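Local coordinates for flagellar protein FlgA (Thermotoga maritima, PDB 3FRN), which probably acts in the periplasm as a chaperone for assembly of the P-ring of the flagellar basal body, at residues 168-178 with 196-204; 209-220 with 258-268. One frame throughout, in Å; residues are numbered along the deposited sequence.

Contact 1 of 2, residues 168-178 with 196-204; sequences RNVFEIYGEPF and GTVLTADMV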
# COMPACT_ATOMS: atom_id res chain seq x y z
N ARG A 168 6.55 3.88 3.16
CA ARG A 168 6.27 3.60 1.74
C ARG A 168 4.77 3.59 1.44
O ARG A 168 3.95 3.36 2.33
CB ARG A 168 6.87 2.25 1.33
CG ARG A 168 8.38 2.19 1.17
CD ARG A 168 8.87 2.73 -0.18
NE ARG A 168 10.04 2.00 -0.67
CZ ARG A 168 11.28 2.18 -0.26
NH1 ARG A 168 12.27 1.46 -0.77
NH2 ARG A 168 11.55 3.09 0.67
N ASN A 169 4.42 3.81 0.17
CA ASN A 169 3.05 3.63 -0.29
C ASN A 169 2.77 2.15 -0.54
O ASN A 169 3.27 1.57 -1.51
CB ASN A 169 2.77 4.46 -1.55
CG ASN A 169 1.30 4.45 -1.98
OD1 ASN A 169 0.43 3.83 -1.34
ND2 ASN A 169 1.01 5.14 -3.08
N VAL A 170 1.96 1.57 0.33
CA VAL A 170 1.60 0.15 0.27
C VAL A 170 0.83 -0.18 -1.01
O VAL A 170 0.83 -1.31 -1.46
CB VAL A 170 0.80 -0.26 1.54
CG1 VAL A 170 0.37 -1.74 1.49
CG2 VAL A 170 1.62 0.02 2.80
N PHE A 171 0.19 0.83 -1.60
CA PHE A 171 -0.57 0.61 -2.83
C PHE A 171 0.31 0.62 -4.08
O PHE A 171 -0.18 0.43 -5.19
CB PHE A 171 -1.70 1.63 -2.97
CG PHE A 171 -2.83 1.44 -2.00
CD1 PHE A 171 -2.96 0.26 -1.27
CD2 PHE A 171 -3.78 2.43 -1.83
CE1 PHE A 171 -4.00 0.09 -0.37
CE2 PHE A 171 -4.83 2.26 -0.95
CZ PHE A 171 -4.94 1.09 -0.22
N GLU A 172 1.60 0.87 -3.89
CA GLU A 172 2.60 0.84 -4.96
C GLU A 172 3.67 -0.21 -4.67
O GLU A 172 4.77 -0.14 -5.21
CB GLU A 172 3.24 2.22 -5.13
CG GLU A 172 2.45 3.18 -6.03
CD GLU A 172 2.95 4.62 -5.95
OE1 GLU A 172 3.46 5.14 -6.97
OE2 GLU A 172 2.83 5.24 -4.87
N ILE A 173 3.34 -1.17 -3.81
CA ILE A 173 4.19 -2.32 -3.53
C ILE A 173 3.55 -3.57 -4.13
O ILE A 173 2.35 -3.83 -3.92
CB ILE A 173 4.38 -2.50 -2.00
CG1 ILE A 173 5.23 -1.36 -1.42
CG2 ILE A 173 5.02 -3.86 -1.68
CD1 ILE A 173 5.19 -1.27 0.11
N TYR A 174 4.34 -4.33 -4.88
CA TYR A 174 3.87 -5.60 -5.45
C TYR A 174 4.13 -6.72 -4.46
O TYR A 174 5.28 -7.08 -4.21
CB TYR A 174 4.55 -5.89 -6.79
CG TYR A 174 3.85 -5.25 -7.97
CD1 TYR A 174 3.91 -3.87 -8.18
CD2 TYR A 174 3.13 -6.03 -8.87
CE1 TYR A 174 3.26 -3.28 -9.26
CE2 TYR A 174 2.49 -5.45 -9.96
CZ TYR A 174 2.55 -4.08 -10.14
OH TYR A 174 1.91 -3.50 -11.22
N GLY A 175 3.05 -7.27 -3.91
CA GLY A 175 3.15 -8.25 -2.84
C GLY A 175 2.78 -7.63 -1.51
O GLY A 175 2.61 -6.41 -1.40
N GLU A 176 2.64 -8.47 -0.49
CA GLU A 176 2.26 -8.02 0.84
C GLU A 176 3.51 -7.69 1.66
O GLU A 176 4.33 -8.56 1.93
CB GLU A 176 1.42 -9.10 1.52
CG GLU A 176 0.88 -8.77 2.90
CD GLU A 176 0.28 -9.98 3.61
OE1 GLU A 176 0.93 -11.06 3.62
OE2 GLU A 176 -0.84 -9.87 4.16
N PRO A 177 3.67 -6.42 2.07
CA PRO A 177 4.84 -6.03 2.85
C PRO A 177 4.75 -6.41 4.33
O PRO A 177 3.73 -6.93 4.79
CB PRO A 177 4.87 -4.51 2.69
CG PRO A 177 3.42 -4.13 2.51
CD PRO A 177 2.75 -5.29 1.83
N PHE A 178 5.83 -6.14 5.07
CA PHE A 178 5.85 -6.34 6.52
C PHE A 178 5.91 -5.00 7.24
O PHE A 178 6.55 -4.07 6.77
CB PHE A 178 7.06 -7.20 6.93
CG PHE A 178 7.05 -8.58 6.35
CD1 PHE A 178 6.31 -9.59 6.95
CD2 PHE A 178 7.77 -8.87 5.20
CE1 PHE A 178 6.30 -10.87 6.41
CE2 PHE A 178 7.76 -10.14 4.65
CZ PHE A 178 7.03 -11.13 5.25
N GLY A 196 17.83 -2.12 -0.18
CA GLY A 196 16.80 -1.20 -0.67
C GLY A 196 15.50 -1.91 -1.04
O GLY A 196 14.47 -1.27 -1.24
N THR A 197 15.56 -3.23 -1.13
CA THR A 197 14.41 -4.04 -1.49
C THR A 197 13.41 -4.09 -0.34
O THR A 197 13.74 -4.53 0.77
CB THR A 197 14.83 -5.48 -1.89
OG1 THR A 197 15.69 -5.42 -3.04
CG2 THR A 197 13.63 -6.33 -2.22
N VAL A 198 12.20 -3.61 -0.62
CA VAL A 198 11.05 -3.74 0.27
C VAL A 198 10.70 -5.20 0.38
O VAL A 198 10.42 -5.85 -0.63
CB VAL A 198 9.81 -3.00 -0.27
CG1 VAL A 198 8.60 -3.22 0.64
CG2 VAL A 198 10.11 -1.52 -0.46
N LEU A 199 10.73 -5.72 1.60
CA LEU A 199 10.53 -7.13 1.85
C LEU A 199 9.06 -7.43 1.70
O LEU A 199 8.23 -6.65 2.16
CB LEU A 199 11.04 -7.51 3.25
CG LEU A 199 12.11 -8.59 3.31
CD1 LEU A 199 12.98 -8.56 2.07
CD2 LEU A 199 12.99 -8.42 4.53
N THR A 200 8.73 -8.53 1.03
CA THR A 200 7.34 -8.96 0.92
C THR A 200 7.19 -10.44 1.25
O THR A 200 8.14 -11.21 1.11
CB THR A 200 6.73 -8.68 -0.50
OG1 THR A 200 7.41 -9.47 -1.48
CG2 THR A 200 6.80 -7.20 -0.88
N ALA A 201 5.99 -10.83 1.66
CA ALA A 201 5.67 -12.19 2.07
C ALA A 201 6.13 -13.28 1.09
O ALA A 201 6.59 -14.35 1.51
CB ALA A 201 4.17 -12.31 2.33
N ASP A 202 6.05 -12.98 -0.20
CA ASP A 202 6.36 -13.96 -1.25
C ASP A 202 7.85 -14.19 -1.46
O ASP A 202 8.25 -15.02 -2.27
CB ASP A 202 5.71 -13.52 -2.57
CG ASP A 202 5.99 -12.07 -2.91
OD1 ASP A 202 5.32 -11.18 -2.34
OD2 ASP A 202 6.87 -11.82 -3.76
N MET A 203 8.69 -13.46 -0.72
CA MET A 203 10.14 -13.56 -0.90
C MET A 203 10.82 -14.37 0.19
O MET A 203 12.01 -14.69 0.09
CB MET A 203 10.75 -12.16 -0.96
CG MET A 203 10.11 -11.29 -2.01
SD MET A 203 11.14 -9.93 -2.50
CE MET A 203 11.14 -8.96 -1.04
N VAL A 204 10.06 -14.68 1.22
CA VAL A 204 10.59 -15.33 2.40
C VAL A 204 9.76 -16.56 2.71
O VAL A 204 8.65 -16.71 2.22
CB VAL A 204 10.62 -14.37 3.62
CG1 VAL A 204 11.50 -13.16 3.36
CG2 VAL A 204 9.21 -13.93 4.01
O HOH W 1 12.20 -0.87 -3.22

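Contact 2 of 2, residues 209-220 with 258-268; sequences DVVKGQVVPAYV and VERGPVLRILE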
# COMPACT_ATOMS: atom_id res chain seq x y z
N ASP A 209 10.37 -26.96 10.75
CA ASP A 209 10.14 -27.44 12.11
C ASP A 209 11.20 -28.46 12.55
O ASP A 209 11.45 -28.64 13.73
CB ASP A 209 8.73 -28.01 12.24
CG ASP A 209 7.66 -27.03 11.74
OD1 ASP A 209 7.90 -25.81 11.80
OD2 ASP A 209 6.60 -27.49 11.29
N VAL A 210 11.78 -29.15 11.57
CA VAL A 210 13.00 -29.93 11.76
C VAL A 210 14.01 -29.63 10.66
O VAL A 210 13.65 -29.33 9.52
CB VAL A 210 12.76 -31.48 11.81
CG1 VAL A 210 11.86 -31.87 12.98
CG2 VAL A 210 12.21 -31.99 10.49
N VAL A 211 15.29 -29.68 10.99
CA VAL A 211 16.33 -29.46 10.00
C VAL A 211 17.05 -30.77 9.68
O VAL A 211 17.04 -31.71 10.48
CB VAL A 211 17.33 -28.36 10.42
CG1 VAL A 211 16.62 -27.03 10.59
CG2 VAL A 211 18.07 -28.74 11.70
N LYS A 212 17.66 -30.82 8.50
CA LYS A 212 18.48 -31.95 8.09
C LYS A 212 19.59 -32.16 9.12
O LYS A 212 20.35 -31.23 9.43
CB LYS A 212 19.07 -31.67 6.71
CG LYS A 212 19.72 -32.85 6.05
CD LYS A 212 20.55 -32.45 4.83
CE LYS A 212 21.45 -33.61 4.39
NZ LYS A 212 22.51 -33.20 3.42
N GLY A 213 19.67 -33.37 9.67
CA GLY A 213 20.75 -33.73 10.59
C GLY A 213 20.42 -33.56 12.06
O GLY A 213 21.21 -33.95 12.93
N GLN A 214 19.25 -32.99 12.34
CA GLN A 214 18.79 -32.76 13.71
C GLN A 214 18.41 -34.07 14.41
O GLN A 214 17.93 -34.99 13.77
CB GLN A 214 17.58 -31.82 13.68
CG GLN A 214 17.14 -31.22 15.01
CD GLN A 214 15.89 -30.38 14.86
OE1 GLN A 214 15.60 -29.86 13.78
NE2 GLN A 214 15.13 -30.24 15.94
N VAL A 215 18.65 -34.14 15.72
CA VAL A 215 18.20 -35.29 16.51
C VAL A 215 16.84 -35.00 17.14
O VAL A 215 16.68 -34.03 17.91
CB VAL A 215 19.22 -35.68 17.61
CG1 VAL A 215 18.63 -36.72 18.56
CG2 VAL A 215 20.49 -36.21 16.98
N VAL A 216 15.86 -35.83 16.80
CA VAL A 216 14.53 -35.73 17.40
C VAL A 216 14.08 -37.09 17.93
O VAL A 216 14.51 -38.13 17.41
CB VAL A 216 13.47 -35.16 16.41
CG1 VAL A 216 13.59 -33.63 16.31
CG2 VAL A 216 13.57 -35.81 15.03
N PRO A 217 13.24 -37.10 18.98
CA PRO A 217 12.57 -38.33 19.39
C PRO A 217 11.66 -38.88 18.29
O PRO A 217 11.17 -38.12 17.46
CB PRO A 217 11.73 -37.90 20.60
CG PRO A 217 12.40 -36.67 21.10
CD PRO A 217 12.89 -35.98 19.87
N ALA A 218 11.45 -40.19 18.28
CA ALA A 218 10.66 -40.84 17.24
C ALA A 218 9.87 -42.03 17.78
O ALA A 218 10.30 -42.69 18.72
CB ALA A 218 11.56 -41.27 16.09
N TYR A 219 8.71 -42.29 17.18
CA TYR A 219 7.82 -43.36 17.60
C TYR A 219 7.57 -44.35 16.46
O TYR A 219 7.37 -43.94 15.31
CB TYR A 219 6.49 -42.78 18.07
CG TYR A 219 6.47 -42.37 19.53
CD1 TYR A 219 6.08 -43.27 20.52
CD2 TYR A 219 6.82 -41.07 19.92
CE1 TYR A 219 6.05 -42.91 21.86
CE2 TYR A 219 6.80 -40.70 21.27
CZ TYR A 219 6.41 -41.62 22.23
OH TYR A 219 6.38 -41.28 23.56
N VAL A 220 7.61 -45.64 16.78
CA VAL A 220 7.36 -46.71 15.82
C VAL A 220 6.12 -47.54 16.19
O VAL A 220 5.14 -47.02 16.73
CB VAL A 220 8.58 -47.66 15.70
CG1 VAL A 220 8.33 -48.72 14.62
CG2 VAL A 220 9.86 -46.89 15.41
N VAL A 258 6.72 -35.47 10.50
CA VAL A 258 6.98 -34.48 11.53
C VAL A 258 5.67 -34.23 12.28
O VAL A 258 4.65 -33.87 11.68
CB VAL A 258 7.50 -33.18 10.94
CG1 VAL A 258 7.78 -32.14 12.04
CG2 VAL A 258 8.75 -33.45 10.11
N GLU A 259 5.72 -34.45 13.59
CA GLU A 259 4.56 -34.23 14.42
C GLU A 259 4.82 -33.09 15.39
O GLU A 259 5.99 -32.75 15.67
CB GLU A 259 4.17 -35.51 15.17
CG GLU A 259 3.80 -36.67 14.27
CD GLU A 259 2.62 -37.48 14.80
OE1 GLU A 259 2.41 -37.49 16.03
OE2 GLU A 259 1.91 -38.10 13.98
N ARG A 260 3.75 -32.49 15.89
CA ARG A 260 3.84 -31.61 17.06
C ARG A 260 4.85 -32.14 18.07
O ARG A 260 4.68 -33.23 18.62
CB ARG A 260 2.47 -31.45 17.71
CG ARG A 260 2.45 -30.48 18.88
CD ARG A 260 1.05 -30.32 19.44
NE ARG A 260 0.45 -31.60 19.79
CZ ARG A 260 -0.80 -31.76 20.21
NH1 ARG A 260 -1.26 -32.97 20.51
NH2 ARG A 260 -1.59 -30.71 20.33
N GLY A 261 5.89 -31.36 18.32
CA GLY A 261 6.91 -31.74 19.29
C GLY A 261 8.12 -30.82 19.25
O GLY A 261 8.17 -29.82 19.96
N PRO A 262 9.09 -31.17 18.41
CA PRO A 262 8.83 -31.98 17.22
C PRO A 262 9.38 -33.39 17.36
O PRO A 262 10.60 -33.57 17.48
CB PRO A 262 9.59 -31.22 16.12
CG PRO A 262 10.69 -30.54 16.84
CD PRO A 262 10.14 -30.16 18.18
N VAL A 263 8.50 -34.38 17.35
CA VAL A 263 8.90 -35.77 17.17
C VAL A 263 8.62 -36.24 15.75
O VAL A 263 7.76 -35.70 15.06
CB VAL A 263 8.18 -36.70 18.16
CG1 VAL A 263 8.37 -36.20 19.59
CG2 VAL A 263 6.70 -36.80 17.82
N LEU A 264 9.37 -37.26 15.32
CA LEU A 264 9.00 -38.02 14.13
C LEU A 264 8.09 -39.16 14.54
O LEU A 264 8.27 -39.76 15.60
CB LEU A 264 10.22 -38.60 13.41
CG LEU A 264 10.93 -37.81 12.31
CD1 LEU A 264 11.47 -38.79 11.28
CD2 LEU A 264 10.00 -36.80 11.62
N ARG A 265 7.11 -39.45 13.71
CA ARG A 265 6.34 -40.66 13.84
C ARG A 265 6.68 -41.55 12.67
O ARG A 265 6.38 -41.21 11.53
CB ARG A 265 4.85 -40.37 13.87
CG ARG A 265 3.99 -41.61 13.95
CD ARG A 265 2.98 -41.46 15.07
NE ARG A 265 3.64 -41.07 16.31
CZ ARG A 265 3.02 -40.55 17.36
NH1 ARG A 265 1.70 -40.35 17.34
NH2 ARG A 265 3.71 -40.22 18.44
N ILE A 266 7.32 -42.67 12.95
CA ILE A 266 7.70 -43.61 11.90
C ILE A 266 6.51 -44.45 11.43
O ILE A 266 5.87 -45.16 12.21
CB ILE A 266 8.91 -44.45 12.31
CG1 ILE A 266 10.14 -43.54 12.42
CG2 ILE A 266 9.16 -45.57 11.30
CD1 ILE A 266 11.24 -44.06 13.30
N LEU A 267 6.21 -44.32 10.13
CA LEU A 267 5.06 -44.95 9.49
C LEU A 267 5.26 -46.45 9.35
O LEU A 267 6.28 -46.90 8.80
CB LEU A 267 4.81 -44.31 8.12
CG LEU A 267 4.92 -42.79 7.95
CD1 LEU A 267 4.84 -42.42 6.48
CD2 LEU A 267 3.87 -42.02 8.76
N GLU A 268 4.28 -47.22 9.83
CA GLU A 268 4.34 -48.69 9.90
C GLU A 268 5.53 -49.20 10.72
O GLU A 268 5.38 -49.60 11.88
CB GLU A 268 4.34 -49.33 8.51
CG GLU A 268 3.18 -48.90 7.62
CD GLU A 268 3.35 -49.36 6.18
OE1 GLU A 268 3.58 -50.57 5.96
OE2 GLU A 268 3.25 -48.51 5.28

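Contact 1 of 2, residues 168-178 with 196-204
E176 and A201 join the two segments through one direct backbone hydrogen bond: A201 N donates to E176 O at 2.8 Å, with an N-H...O angle of 162°. The same oxygen lies 3.2 Å from T200 CA, a CA-H...O contact, and a second one runs from P177 CA to L199 O. F178 and V198 bring the larger apolar surfaces. With CG of F178 anti to the carbonyl carbon (chi1 -62°), its ring lies obliquely against the 199-201 backbone, where CE2 comes within 3.5 Å of T200 C, and CZ rests 3.8 Å from V204 CG2. V184 touches both F178 and L199, which places helix 181-184 against this contact within the SAF region. Further along, the I173 side chain crosses that of V198 at about a right angle, CD1 to CG1 4.0 Å, while its CG2 meets T200 CG2. At the other end of the contact, partly exposed R168 slides past V198 in the opposite direction, NE 3.5 Å from CG2; its NH2 is paired with E166, and NH1 reaches G196 O through a water that it holds weakly. With so few direct polar links, the two mostly irregular segments are joined mainly by apolar contact around F178 and V198.

Contact 2 of 2, residues 209-220 with 258-268
P217, A218 and Y219 run beside V263 to I266 as neighbouring parallel strands, the axes of 215-219 and 263-266 being 4.6 Å apart at an angle of 26°. Three backbone bonds join them. L264 N donates to P217 O at 2.9 Å, in the carbonyl plane; Y219 N donates to L264 O at 3.0 Å, tilted 23° from the L264 carbonyl plane; and I266 N donates to Y219 O at 2.7 Å. L264 thus uses both its N-H and its carbonyl on strand 215-219. P217, lacking an N-H, takes part as an acceptor alone, and A218 bonds to T228 on the other flank. This parallel pairing joins the first and last strands of a five-strand mixed sheet whose other neighbours are antiparallel, so it closes the sheet on itself within the C-terminal part of the FlgA chaperone region. A218 and L264 point to one face. On the other face R265, its chain bent at chi2 and chi3, brings NH2 3.5 Å from Y219 CD2, with ring and guanidinium planes 80° apart. R265 NH1 lies 3.2 Å from E259 OE1, which sits over the guanidinium face, so charge alone links them; R265 NE is buried and has no partner in the model. Beyond the strands, V210 meets V258 tip to tip, CG2 to CG2, and slides past P262, which follows a cis peptide bond. V211 N is satisfied by Q214 OE1, which it meets in the carbonyl plane across a type II turn, while D209 OD2 accepts from L239 N.

How the contacts relate
Contact 1 and contact 2 follow one another along the chain within the FlgA chaperone region, yet share no strand or helix: their centres are 35 Å apart and their nearest atoms about 13 Å. The centre of contact 1 lies about 8 Å from the centre of the chain, that of contact 2 about 41 Å, but burial is similar in the two, with 5 of 14 touching residues buried in contact 1 and 6 of 14 in contact 2. Their chemistry differs along with their secondary structure. Contact 1 joins mostly irregular segments by one direct hydrogen bond, whereas contact 2 is built on a parallel strand pair with three, loop residues packing beside it, and buries more surface, 693 against 504 Å².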